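Local atomic coordinates of scaffolding protein (PDB entry 1G43), a protein that probably attaches the cellulosome to crystalline cellulose, through a family IIIa cellulose-binding module of a clostridial scaffoldin. Residues A[13-18]-A[126-131]. Residues are numbered along the deposited sequence; the frame is centred on the assembly and turned at random.
Sequences GSSPAS and FDQSND. With CA (calcium ion), chain B.
The calcium-binding loop of this family 3 cellulose-binding module, a beta-sandwich, meets the connection between strands 6-11 and 18-30 through Gln-128, which hydrogen-bonds to Ser-15, Pro-16 and Ala-17. Its backbone N donates to Ala-17 O at 2.7 Å, and that carbonyl oxygen also lies against CB and CG of the same glutamine. CG stands anti to the carbonyl carbon (chi1 -57°), and the chain runs on extended, carrying the amide back along the 15-17 backbone. There both N-H groups of NE2 are used, each nearly in the amide plane: one reaches Ser-15 OG at 2.9 Å, the other Pro-16 O at 3.0 Å, approaching that carbonyl from above its plane. A water accepts from Ser-15 OG and donates to Gln-128 OE1, so the buried amide is held at both ends and its rotation is fixed. Tyr-45 and Tyr-134 also touch this side chain.

On either side of Gln-128 in the sequence, the loop supplies calcium ligands: Asp-127 O, Asn-130 OD1 and Asp-131 OD1, each at 2.5 Å; Thr-48 and Asp-50 add protein ligands. Asp-131 OD2 instead accepts from a water that also binds the metal. On the exposed side, Ser-129 OG donates to the syn lone pair of Asp-127 OD1 at 2.7 Å.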
loop_
_atom_site.group_PDB
_atom_site.type_symbol
_atom_site.label_atom_id
_atom_site.label_comp_id
_atom_site.label_asym_id
_atom_site.label_seq_id
_atom_site.Cartn_x
_atom_site.Cartn_y
_atom_site.Cartn_z
ATOM N N GLY A 13 12.147 -3.439 -0.084
ATOM C CA GLY A 13 13.600 -3.349 -0.121
ATOM C C GLY A 13 14.229 -4.168 0.990
ATOM O O GLY A 13 15.240 -3.769 1.583
ATOM N N SER A 14 13.602 -5.304 1.278
ATOM C CA SER A 14 14.059 -6.213 2.305
ATOM C C SER A 14 14.520 -5.481 3.585
ATOM O O SER A 14 15.683 -5.556 3.961
ATOM C CB SER A 14 15.198 -7.089 1.754
ATOM O OG SER A 14 15.433 -8.198 2.615
ATOM N N SER A 15 13.592 -4.775 4.239
ATOM C CA SER A 15 13.885 -4.038 5.470
ATOM C C SER A 15 14.099 -5.009 6.632
ATOM O O SER A 15 13.501 -6.092 6.666
ATOM C CB SER A 15 12.735 -3.071 5.814
ATOM O OG SER A 15 11.487 -3.766 5.888
ATOM N N PRO A 16 14.943 -4.621 7.605
ATOM C CA PRO A 16 15.269 -5.427 8.792
ATOM C C PRO A 16 14.067 -5.506 9.718
ATOM O O PRO A 16 13.321 -4.533 9.829
ATOM C CB PRO A 16 16.407 -4.652 9.457
ATOM C CG PRO A 16 16.824 -3.610 8.406
ATOM C CD PRO A 16 15.565 -3.291 7.688
ATOM N N ALA A 17 13.908 -6.646 10.393
ATOM C CA ALA A 17 12.798 -6.872 11.312
ATOM C C ALA A 17 12.655 -5.721 12.306
ATOM O O ALA A 17 11.547 -5.296 12.638
ATOM C CB ALA A 17 13.000 -8.191 12.066
ATOM N N SER A 18 13.783 -5.214 12.784
ATOM C CA SER A 18 13.760 -4.104 13.721
ATOM C C SER A 18 14.186 -2.888 12.881
ATOM O O SER A 18 15.325 -2.821 12.416
ATOM C CB SER A 18 14.736 -4.389 14.858
ATOM O OG SER A 18 15.007 -3.229 15.599
ATOM N N PHE A 126 10.483 0.012 15.280
ATOM C CA PHE A 126 9.257 -0.764 15.265
ATOM C C PHE A 126 9.801 -2.180 15.360
ATOM O O PHE A 126 11.011 -2.400 15.267
ATOM C CB PHE A 126 8.520 -0.709 13.911
ATOM C CG PHE A 126 7.825 0.588 13.610
ATOM C CD1 PHE A 126 8.401 1.510 12.760
ATOM C CD2 PHE A 126 6.553 0.846 14.111
ATOM C CE1 PHE A 126 7.717 2.670 12.407
ATOM C CE2 PHE A 126 5.862 2.010 13.758
ATOM C CZ PHE A 126 6.444 2.914 12.908
ATOM N N ASP A 127 8.894 -3.131 15.541
ATOM C CA ASP A 127 9.232 -4.548 15.566
ATOM C C ASP A 127 8.340 -5.042 14.435
ATOM O O ASP A 127 7.141 -5.229 14.609
ATOM C CB ASP A 127 8.829 -5.193 16.902
ATOM C CG ASP A 127 8.956 -6.735 16.893
ATOM O OD1 ASP A 127 9.448 -7.328 15.904
ATOM O OD2 ASP A 127 8.548 -7.355 17.899
ATOM N N GLN A 128 8.915 -5.208 13.263
ATOM C CA GLN A 128 8.125 -5.653 12.144
ATOM C C GLN A 128 7.784 -7.125 12.200
ATOM O O GLN A 128 6.856 -7.565 11.529
ATOM C CB GLN A 128 8.860 -5.381 10.851
ATOM C CG GLN A 128 9.226 -3.948 10.666
ATOM C CD GLN A 128 9.401 -3.635 9.213
ATOM O OE1 GLN A 128 8.422 -3.337 8.533
ATOM N NE2 GLN A 128 10.644 -3.743 8.708
ATOM N N SER A 129 8.524 -7.878 13.014
ATOM C CA SER A 129 8.301 -9.309 13.067
ATOM C C SER A 129 6.923 -9.722 13.540
ATOM O O SER A 129 6.527 -10.853 13.297
ATOM C CB SER A 129 9.405 -10.037 13.878
ATOM O OG SER A 129 9.230 -9.987 15.286
ATOM N N ASN A 130 6.191 -8.837 14.207
ATOM C CA ASN A 130 4.825 -9.192 14.631
ATOM C C ASN A 130 3.794 -8.368 13.839
ATOM O O ASN A 130 2.733 -8.010 14.344
ATOM C CB ASN A 130 4.631 -8.984 16.138
ATOM C CG ASN A 130 4.929 -7.573 16.571
ATOM O OD1 ASN A 130 5.280 -6.752 15.762
ATOM N ND2 ASN A 130 4.780 -7.293 17.861
ATOM N N ASP A 131 4.160 -8.058 12.601
ATOM C CA ASP A 131 3.303 -7.338 11.675
ATOM C C ASP A 131 2.738 -8.316 10.648
ATOM O O ASP A 131 3.459 -9.016 9.928
ATOM C CB ASP A 131 4.060 -6.220 10.954
ATOM C CG ASP A 131 4.480 -5.119 11.893
ATOM O OD1 ASP A 131 4.021 -5.114 13.046
ATOM O OD2 ASP A 131 5.269 -4.256 11.481
HETATM CA CA CA B . 4.901 -4.348 15.249
HETATM O O HOH W 1 9.227 -2.298 5.942
HETATM O O HOH W 2 12.392 -3.359 17.373
HETATM O O HOH W 3 5.752 -2.536 13.340
#